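PDB 3UQZ: DNA processing protein DprA from Streptococcus pneumoniae, which helps load RecA recombinase onto single-stranded DNA during natural transformation, binding such DNA cooperatively and protecting it from nucleases. Local coordinates for residues M1-G15 / R55-F68. Numbering follows the deposited sequence.
Sequences MKITNYEIYKLKKSG and RYFQIDDAHLSKEF
Lys10 and Tyr6 of helix 5-13 converge on Asp61 at the start of helix 61-69, joining helix 5-13 to helices 49-58 and 61-69 in the helical SAM-type region. Both donate to Asp61 OD1: Lys10 NZ, 2.8 Å away, takes its syn lone pair in a salt bridge, whereas Tyr6 OH comes in on the anti side, 29° out of the carboxylate plane. A water gives a third bond to OD1 and another to Glu7 OE2, bridging two acids whose like charges it probably helps to screen. Glu7 OE1 accepts from Tyr56 OH at 2.6 Å, lying at the ring edge. Over one face of that ring runs the extended Lys10 chain, CE making a CH-pi contact and NZ an off-centre cation-pi contact. Further along, Glu67 OE2 accepts from Tyr9 OH at 2.6 Å and, weakly, from Lys13 NZ, and Leu64 fits as a knob among Tyr6, Tyr9, Lys10 and Lys13. Phe68 receives the Tyr6 edge on its face, offset, planes 77° apart; Tyr9 meets Phe96 edge-to-face outside this contact. Just before Gly15, whose positive phi marks a Schellman motif, Ser14 OG (chi1 -55°, beside its own N) donates to Lys10 O at 2.7 Å and touches Ile59 CD1.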
HETATM    1  N   MSE A   1      -2.549 -44.340  33.213  1.00 49.38           N
HETATM    2  CA  MSE A   1      -1.169 -43.946  32.886  1.00 48.89           C
HETATM    3  C   MSE A   1      -0.929 -42.434  32.942  1.00 50.69           C
HETATM    4  O   MSE A   1      -1.852 -41.647  32.718  1.00 49.38           O
HETATM    5  CB  MSE A   1      -0.710 -44.518  31.529  1.00 51.40           C
HETATM    6  CG  MSE A   1      -1.638 -44.184  30.361  1.00 58.99           C
HETATM    7 SE   MSE A   1      -0.755 -44.301  28.654  0.77 67.59          SE
HETATM    8  CE  MSE A   1      -0.045 -42.436  28.582  1.00 64.27           C
ATOM      9  N   LYS A   2       0.318 -42.041  33.239  1.00 46.63           N
ATOM     10  CA  LYS A   2       0.728 -40.637  33.307  1.00 45.92           C
ATOM     11  C   LYS A   2       1.202 -40.223  31.916  1.00 48.19           C
ATOM     12  O   LYS A   2       2.123 -40.843  31.377  1.00 47.63           O
ATOM     13  CB  LYS A   2       1.834 -40.441  34.376  1.00 47.60           C
ATOM     14  CG  LYS A   2       2.418 -39.028  34.484  1.00 57.92           C
ATOM     15  CD  LYS A   2       1.587 -38.104  35.364  1.00 71.34           C
ATOM     16  CE  LYS A   2       2.190 -36.728  35.453  1.00 82.06           C
ATOM     17  NZ  LYS A   2       1.412 -35.850  36.362  1.00 92.52           N
ATOM     18  N   ILE A   3       0.553 -39.202  31.319  1.00 42.84           N
ATOM     19  CA  ILE A   3       0.945 -38.705  29.996  1.00 41.35           C
ATOM     20  C   ILE A   3       2.131 -37.752  30.146  1.00 42.63           C
ATOM     21  O   ILE A   3       1.968 -36.613  30.593  1.00 42.37           O
ATOM     22  CB  ILE A   3      -0.218 -38.090  29.154  1.00 43.99           C
ATOM     23  CG1 ILE A   3      -1.478 -38.985  29.160  1.00 43.59           C
ATOM     24  CG2 ILE A   3       0.249 -37.788  27.718  1.00 44.69           C
ATOM     25  CD1 ILE A   3      -2.775 -38.249  28.806  1.00 41.65           C
ATOM     26  N   THR A   4       3.330 -38.250  29.810  1.00 36.87           N
ATOM     27  CA  THR A   4       4.597 -37.501  29.837  1.00 35.56           C
ATOM     28  C   THR A   4       4.885 -37.017  28.404  1.00 37.73           C
ATOM     29  O   THR A   4       4.097 -37.332  27.500  1.00 36.83           O
ATOM     30  CB  THR A   4       5.740 -38.414  30.356  1.00 39.05           C
ATOM     31  OG1 THR A   4       5.856 -39.564  29.525  1.00 40.06           O
ATOM     32  CG2 THR A   4       5.554 -38.843  31.790  1.00 34.21           C
ATOM     33  N   ASN A   5       6.007 -36.282  28.180  1.00 33.11           N
ATOM     34  CA  ASN A   5       6.368 -35.827  26.830  1.00 32.68           C
ATOM     35  C   ASN A   5       6.632 -37.013  25.904  1.00 37.74           C
ATOM     36  O   ASN A   5       6.230 -36.971  24.735  1.00 38.71           O
ATOM     37  CB  ASN A   5       7.554 -34.864  26.836  1.00 31.09           C
ATOM     38  CG  ASN A   5       7.275 -33.506  27.435  1.00 40.76           C
ATOM     39  OD1 ASN A   5       6.144 -33.185  27.854  1.00 27.46           O
ATOM     40  ND2 ASN A   5       8.330 -32.685  27.518  1.00 23.54           N
ATOM     41  N   TYR A   6       7.252 -38.094  26.442  1.00 33.25           N
ATOM     42  CA  TYR A   6       7.497 -39.332  25.686  1.00 32.44           C
ATOM     43  C   TYR A   6       6.168 -39.970  25.257  1.00 34.84           C
ATOM     44  O   TYR A   6       6.071 -40.489  24.140  1.00 33.90           O
ATOM     45  CB  TYR A   6       8.344 -40.342  26.500  1.00 33.70           C
ATOM     46  CG  TYR A   6       8.403 -41.712  25.859  1.00 35.43           C
ATOM     47  CD1 TYR A   6       9.199 -41.947  24.742  1.00 37.58           C
ATOM     48  CD2 TYR A   6       7.594 -42.753  26.312  1.00 35.68           C
ATOM     49  CE1 TYR A   6       9.197 -43.183  24.098  1.00 38.15           C
ATOM     50  CE2 TYR A   6       7.582 -43.992  25.674  1.00 36.11           C
ATOM     51  CZ  TYR A   6       8.396 -44.208  24.578  1.00 44.61           C
ATOM     52  OH  TYR A   6       8.402 -45.437  23.971  1.00 46.80           O
ATOM     53  N   GLU A   7       5.159 -39.940  26.152  1.00 30.95           N
ATOM     54  CA  GLU A   7       3.845 -40.509  25.869  1.00 30.60           C
ATOM     55  C   GLU A   7       3.121 -39.718  24.803  1.00 35.81           C
ATOM     56  O   GLU A   7       2.503 -40.330  23.926  1.00 37.04           O
ATOM     57  CB  GLU A   7       3.008 -40.682  27.138  1.00 31.74           C
ATOM     58  CG  GLU A   7       3.549 -41.737  28.091  1.00 39.39           C
ATOM     59  CD  GLU A   7       3.453 -43.180  27.636  1.00 61.70           C
ATOM     60  OE1 GLU A   7       2.669 -43.473  26.704  1.00 50.32           O
ATOM     61  OE2 GLU A   7       4.162 -44.023  28.231  1.00 61.67           O
ATOM     62  N   ILE A   8       3.273 -38.371  24.817  1.00 31.57           N
ATOM     63  CA  ILE A   8       2.712 -37.481  23.794  1.00 31.42           C
ATOM     64  C   ILE A   8       3.257 -37.921  22.419  1.00 35.00           C
ATOM     65  O   ILE A   8       2.469 -38.159  21.500  1.00 34.52           O
ATOM     66  CB  ILE A   8       2.993 -35.982  24.111  1.00 34.26           C
ATOM     67  CG1 ILE A   8       2.142 -35.494  25.319  1.00 34.78           C
ATOM     68  CG2 ILE A   8       2.734 -35.123  22.891  1.00 32.98           C
ATOM     69  CD1 ILE A   8       2.575 -34.158  25.973  1.00 34.70           C
ATOM     70  N   TYR A   9       4.590 -38.114  22.319  1.00 31.52           N
ATOM     71  CA  TYR A   9       5.256 -38.602  21.108  1.00 31.89           C
ATOM     72  C   TYR A   9       4.732 -39.982  20.725  1.00 37.53           C
ATOM     73  O   TYR A   9       4.416 -40.200  19.551  1.00 37.11           O
ATOM     74  CB  TYR A   9       6.785 -38.632  21.293  1.00 33.58           C
ATOM     75  CG  TYR A   9       7.554 -38.916  20.019  1.00 36.06           C
ATOM     76  CD1 TYR A   9       7.358 -38.146  18.876  1.00 38.01           C
ATOM     77  CD2 TYR A   9       8.499 -39.941  19.963  1.00 36.75           C
ATOM     78  CE1 TYR A   9       8.061 -38.405  17.699  1.00 38.17           C
ATOM     79  CE2 TYR A   9       9.214 -40.202  18.794  1.00 37.51           C
ATOM     80  CZ  TYR A   9       8.990 -39.430  17.666  1.00 42.89           C
ATOM     81  OH  TYR A   9       9.687 -39.676  16.509  1.00 40.89           O
ATOM     82  N   LYS A  10       4.598 -40.899  21.724  1.00 35.22           N
ATOM     83  CA  LYS A  10       4.069 -42.253  21.526  1.00 35.57           C
ATOM     84  C   LYS A  10       2.620 -42.235  20.982  1.00 39.99           C
ATOM     85  O   LYS A  10       2.286 -43.079  20.148  1.00 39.20           O
ATOM     86  CB  LYS A  10       4.201 -43.093  22.803  1.00 37.69           C
ATOM     87  CG  LYS A  10       4.090 -44.593  22.569  1.00 40.03           C
ATOM     88  CD  LYS A  10       4.319 -45.379  23.843  1.00 46.88           C
ATOM     89  CE  LYS A  10       4.008 -46.843  23.651  1.00 49.83           C
ATOM     90  NZ  LYS A  10       4.082 -47.581  24.929  1.00 55.49           N
ATOM     91  N   LEU A  11       1.789 -41.248  21.409  1.00 36.95           N
ATOM     92  CA  LEU A  11       0.407 -41.077  20.922  1.00 36.40           C
ATOM     93  C   LEU A  11       0.383 -40.628  19.456  1.00 40.21           C
ATOM     94  O   LEU A  11      -0.451 -41.098  18.688  1.00 40.11           O
ATOM     95  CB  LEU A  11      -0.404 -40.104  21.805  1.00 36.27           C
ATOM     96  CG  LEU A  11      -0.706 -40.537  23.250  1.00 40.55           C
ATOM     97  CD1 LEU A  11      -1.373 -39.428  24.011  1.00 40.08           C
ATOM     98  CD2 LEU A  11      -1.596 -41.755  23.295  1.00 43.64           C
ATOM     99  N   LYS A  12       1.319 -39.741  19.064  1.00 37.16           N
ATOM    100  CA  LYS A  12       1.484 -39.268  17.684  1.00 36.84           C
ATOM    101  C   LYS A  12       1.885 -40.460  16.798  1.00 42.69           C
ATOM    102  O   LYS A  12       1.339 -40.626  15.709  1.00 42.90           O
ATOM    103  CB  LYS A  12       2.558 -38.162  17.603  1.00 38.16           C
ATOM    104  CG  LYS A  12       1.982 -36.753  17.613  1.00 41.97           C
ATOM    105  CD  LYS A  12       3.024 -35.656  17.492  1.00 49.99           C
ATOM    106  CE  LYS A  12       2.384 -34.397  16.956  1.00 56.51           C
ATOM    107  NZ  LYS A  12       3.189 -33.199  17.261  1.00 63.15           N
ATOM    108  N   LYS A  13       2.788 -41.323  17.305  1.00 39.76           N
ATOM    109  CA  LYS A  13       3.264 -42.536  16.635  1.00 39.68           C
ATOM    110  C   LYS A  13       2.201 -43.641  16.539  1.00 44.24           C
ATOM    111  O   LYS A  13       2.328 -44.535  15.701  1.00 44.53           O
ATOM    112  CB  LYS A  13       4.532 -43.065  17.325  1.00 42.04           C
ATOM    113  CG  LYS A  13       5.761 -42.227  17.023  1.00 53.95           C
ATOM    114  CD  LYS A  13       6.502 -42.758  15.806  1.00 58.75           C
ATOM    115  CE  LYS A  13       7.371 -41.706  15.188  1.00 72.30           C
ATOM    116  NZ  LYS A  13       8.055 -42.221  13.978  1.00 82.07           N
ATOM    117  N   SER A  14       1.160 -43.579  17.387  1.00 40.37           N
ATOM    118  CA  SER A  14       0.073 -44.555  17.405  1.00 39.87           C
ATOM    119  C   SER A  14      -1.043 -44.148  16.444  1.00 45.27           C
ATOM    120  O   SER A  14      -1.982 -44.917  16.236  1.00 45.49           O
ATOM    121  CB  SER A  14      -0.468 -44.723  18.819  1.00 42.59           C
ATOM    122  OG  SER A  14       0.560 -45.066  19.735  1.00 48.66           O
ATOM    123  N   GLY A  15      -0.932 -42.945  15.874  1.00 41.77           N
ATOM    124  CA  GLY A  15      -1.872 -42.430  14.888  1.00 41.35           C
ATOM    125  C   GLY A  15      -2.747 -41.271  15.312  1.00 46.93           C
ATOM    126  O   GLY A  15      -3.638 -40.878  14.555  1.00 48.74           O
ATOM    127  N   ARG A  55      -2.085 -50.288  17.704  1.00 48.13           N
ATOM    128  CA  ARG A  55      -0.853 -49.595  17.296  1.00 47.26           C
ATOM    129  C   ARG A  55       0.002 -49.164  18.485  1.00 50.12           C
ATOM    130  O   ARG A  55       1.219 -49.363  18.451  1.00 50.01           O
ATOM    131  CB  ARG A  55      -1.172 -48.401  16.387  1.00 46.14           C
ATOM    132  CG  ARG A  55      -1.605 -48.807  14.983  1.00 51.22           C
ATOM    133  CD  ARG A  55      -1.735 -47.619  14.058  1.00 60.91           C
ATOM    134  NE  ARG A  55      -0.472 -46.893  13.913  1.00 70.75           N
ATOM    135  CZ  ARG A  55      -0.313 -45.803  13.169  1.00 83.54           C
ATOM    136  NH1 ARG A  55      -1.335 -45.308  12.480  1.00 67.56           N
ATOM    137  NH2 ARG A  55       0.866 -45.200  13.105  1.00 70.22           N
ATOM    138  N   TYR A  56      -0.639 -48.639  19.556  1.00 45.99           N
ATOM    139  CA  TYR A  56       0.048 -48.231  20.784  1.00 46.07           C
ATOM    140  C   TYR A  56       0.795 -49.424  21.414  1.00 53.17           C
ATOM    141  O   TYR A  56       1.970 -49.300  21.769  1.00 53.63           O
ATOM    142  CB  TYR A  56      -0.945 -47.606  21.786  1.00 46.46           C
ATOM    143  CG  TYR A  56      -0.295 -47.106  23.061  1.00 47.86           C
ATOM    144  CD1 TYR A  56       0.053 -45.765  23.212  1.00 49.55           C
ATOM    145  CD2 TYR A  56      -0.028 -47.975  24.119  1.00 48.13           C
ATOM    146  CE1 TYR A  56       0.653 -45.302  24.383  1.00 49.01           C
ATOM    147  CE2 TYR A  56       0.579 -47.524  25.290  1.00 48.45           C
ATOM    148  CZ  TYR A  56       0.919 -46.187  25.416  1.00 54.75           C
ATOM    149  OH  TYR A  56       1.528 -45.754  26.565  1.00 55.04           O
ATOM    150  N   PHE A  57       0.109 -50.577  21.532  1.00 51.22           N
ATOM    151  CA  PHE A  57       0.673 -51.804  22.100  1.00 51.29           C
ATOM    152  C   PHE A  57       1.792 -52.418  21.269  1.00 56.64           C
ATOM    153  O   PHE A  57       2.710 -53.006  21.852  1.00 56.89           O
ATOM    154  CB  PHE A  57      -0.424 -52.833  22.407  1.00 52.68           C
ATOM    155  CG  PHE A  57      -1.334 -52.422  23.540  1.00 53.97           C
ATOM    156  CD1 PHE A  57      -0.819 -52.111  24.795  1.00 56.85           C
ATOM    157  CD2 PHE A  57      -2.705 -52.370  23.365  1.00 55.67           C
ATOM    158  CE1 PHE A  57      -1.661 -51.712  25.834  1.00 57.39           C
ATOM    159  CE2 PHE A  57      -3.541 -51.954  24.402  1.00 58.06           C
ATOM    160  CZ  PHE A  57      -3.020 -51.674  25.638  1.00 55.92           C
ATOM    161  N   GLN A  58       1.741 -52.257  19.927  1.00 52.88           N
ATOM    162  CA  GLN A  58       2.763 -52.790  19.019  1.00 52.82           C
ATOM    163  C   GLN A  58       4.078 -52.007  19.052  1.00 56.89           C
ATOM    164  O   GLN A  58       5.095 -52.505  18.563  1.00 56.96           O
ATOM    165  CB  GLN A  58       2.219 -52.936  17.592  1.00 54.38           C
ATOM    166  CG  GLN A  58       1.186 -54.061  17.469  1.00 77.90           C
ATOM    167  CD  GLN A  58       0.315 -53.965  16.246  1.00106.45           C
ATOM    168  OE1 GLN A  58       0.330 -52.981  15.494  1.00103.75           O
ATOM    169  NE2 GLN A  58      -0.485 -54.999  16.026  1.00100.86           N
ATOM    170  N   ILE A  59       4.069 -50.797  19.643  1.00 53.29           N
ATOM    171  CA  ILE A  59       5.251 -49.935  19.735  1.00 52.56           C
ATOM    172  C   ILE A  59       6.342 -50.522  20.630  1.00 56.01           C
ATOM    173  O   ILE A  59       6.084 -50.843  21.790  1.00 55.09           O
ATOM    174  CB  ILE A  59       4.867 -48.461  20.103  1.00 55.08           C
ATOM    175  CG1 ILE A  59       4.242 -47.735  18.888  1.00 54.90           C
ATOM    176  CG2 ILE A  59       6.068 -47.672  20.650  1.00 55.09           C
ATOM    177  CD1 ILE A  59       3.433 -46.524  19.209  1.00 59.68           C
ATOM    178  N   ASP A  60       7.557 -50.654  20.074  1.00 53.69           N
ATOM    179  CA  ASP A  60       8.740 -51.111  20.798  1.00 54.12           C
ATOM    180  C   ASP A  60       9.281 -49.888  21.553  1.00 58.61           C
ATOM    181  O   ASP A  60       9.954 -49.039  20.963  1.00 58.58           O
ATOM    182  CB  ASP A  60       9.791 -51.699  19.822  1.00 56.31           C
ATOM    183  CG  ASP A  60      11.161 -52.058  20.404  1.00 71.58           C
ATOM    184  OD1 ASP A  60      11.278 -52.168  21.649  1.00 71.51           O
ATOM    185  OD2 ASP A  60      12.108 -52.269  19.609  1.00 81.49           O
ATOM    186  N   ASP A  61       8.944 -49.789  22.849  1.00 55.34           N
ATOM    187  CA  ASP A  61       9.335 -48.697  23.745  1.00 55.58           C
ATOM    188  C   ASP A  61      10.835 -48.414  23.794  1.00 61.07           C
ATOM    189  O   ASP A  61      11.222 -47.254  23.917  1.00 61.40           O
ATOM    190  CB  ASP A  61       8.789 -48.925  25.157  1.00 57.44           C
ATOM    191  CG  ASP A  61       7.291 -48.768  25.254  1.00 72.70           C
ATOM    192  OD1 ASP A  61       6.824 -47.620  25.368  1.00 75.21           O
ATOM    193  OD2 ASP A  61       6.582 -49.796  25.213  1.00 80.43           O
ATOM    194  N   ALA A  62      11.669 -49.454  23.692  1.00 58.33           N
ATOM    195  CA  ALA A  62      13.123 -49.323  23.715  1.00 58.72           C
ATOM    196  C   ALA A  62      13.637 -48.583  22.469  1.00 63.43           C
ATOM    197  O   ALA A  62      14.461 -47.673  22.600  1.00 63.00           O
ATOM    198  CB  ALA A  62      13.769 -50.696  23.825  1.00 59.50           C
ATOM    199  N   HIS A  63      13.129 -48.959  21.273  1.00 60.62           N
ATOM    200  CA  HIS A  63      13.479 -48.345  19.992  1.00 60.78           C
ATOM    201  C   HIS A  63      12.974 -46.892  19.916  1.00 61.29           C
ATOM    202  O   HIS A  63      13.717 -46.018  19.459  1.00 60.45           O
ATOM    203  CB  HIS A  63      12.927 -49.186  18.825  1.00 62.79           C
ATOM    204  CG  HIS A  63      13.148 -48.574  17.475  1.00 67.54           C
ATOM    205  ND1 HIS A  63      12.156 -47.831  16.845  1.00 69.95           N
ATOM    206  CD2 HIS A  63      14.249 -48.591  16.685  1.00 70.15           C
ATOM    207  CE1 HIS A  63      12.680 -47.433  15.695  1.00 69.74           C
ATOM    208  NE2 HIS A  63      13.938 -47.863  15.555  1.00 70.12           N
ATOM    209  N   LEU A  64      11.717 -46.645  20.367  1.00 55.38           N
ATOM    210  CA  LEU A  64      11.084 -45.327  20.361  1.00 53.71           C
ATOM    211  C   LEU A  64      11.716 -44.366  21.355  1.00 56.10           C
ATOM    212  O   LEU A  64      11.809 -43.174  21.053  1.00 55.90           O
ATOM    213  CB  LEU A  64       9.564 -45.418  20.569  1.00 53.38           C
ATOM    214  CG  LEU A  64       8.762 -44.136  20.282  1.00 57.67           C
ATOM    215  CD1 LEU A  64       8.575 -43.918  18.807  1.00 57.64           C
ATOM    216  CD2 LEU A  64       7.420 -44.164  20.953  1.00 59.86           C
ATOM    217  N   SER A  65      12.149 -44.865  22.528  1.00 51.25           N
ATOM    218  CA  SER A  65      12.790 -44.027  23.544  1.00 50.50           C
ATOM    219  C   SER A  65      14.137 -43.487  23.053  1.00 53.46           C
ATOM    220  O   SER A  65      14.502 -42.357  23.379  1.00 53.75           O
ATOM    221  CB  SER A  65      12.947 -44.780  24.859  1.00 54.38           C
ATOM    222  OG  SER A  65      13.266 -43.886  25.912  1.00 66.41           O
ATOM    223  N   LYS A  66      14.849 -44.277  22.236  1.00 49.05           N
ATOM    224  CA  LYS A  66      16.126 -43.887  21.643  1.00 48.55           C
ATOM    225  C   LYS A  66      15.875 -42.753  20.622  1.00 50.87           C
ATOM    226  O   LYS A  66      16.591 -41.753  20.634  1.00 50.93           O
ATOM    227  CB  LYS A  66      16.792 -45.106  20.983  1.00 51.22           C
ATOM    228  CG  LYS A  66      18.258 -44.908  20.645  1.00 71.77           C
ATOM    229  CD  LYS A  66      18.764 -46.092  19.857  1.00 83.54           C
ATOM    230  CE  LYS A  66      19.885 -45.707  18.924  1.00 88.51           C
ATOM    231  NZ  LYS A  66      20.316 -46.850  18.076  1.00 91.50           N
ATOM    232  N   GLU A  67      14.839 -42.920  19.771  1.00 45.30           N
ATOM    233  CA  GLU A  67      14.387 -41.990  18.735  1.00 44.29           C
ATOM    234  C   GLU A  67      13.953 -40.639  19.363  1.00 47.87           C
ATOM    235  O   GLU A  67      14.452 -39.581  18.955  1.00 47.93           O
ATOM    236  CB  GLU A  67      13.220 -42.636  17.977  1.00 45.44           C
ATOM    237  CG  GLU A  67      12.931 -42.043  16.616  1.00 55.19           C
ATOM    238  CD  GLU A  67      11.720 -42.652  15.942  1.00 76.24           C
ATOM    239  OE1 GLU A  67      11.714 -43.886  15.724  1.00 77.67           O
ATOM    240  OE2 GLU A  67      10.772 -41.895  15.635  1.00 67.64           O
ATOM    241  N   PHE A  68      13.050 -40.691  20.381  1.00 41.39           N
ATOM    242  CA  PHE A  68      12.541 -39.533  21.113  1.00 39.05           C
ATOM    243  C   PHE A  68      13.652 -38.717  21.796  1.00 42.77           C
ATOM    244  O   PHE A  68      13.553 -37.486  21.865  1.00 42.99           O
ATOM    245  CB  PHE A  68      11.481 -39.978  22.142  1.00 39.50           C
ATOM    246  CG  PHE A  68      10.988 -38.894  23.072  1.00 40.10           C
ATOM    247  CD1 PHE A  68      10.100 -37.920  22.625  1.00 42.85           C
ATOM    248  CD2 PHE A  68      11.414 -38.846  24.395  1.00 41.70           C
ATOM    249  CE1 PHE A  68       9.647 -36.915  23.485  1.00 43.58           C
ATOM    250  CE2 PHE A  68      10.966 -37.840  25.255  1.00 44.28           C
ATOM    251  CZ  PHE A  68      10.091 -36.878  24.792  1.00 42.76           C
TER
HETATM  252  O   HOH W   1       5.229 -46.844  27.955  1.00 61.87           O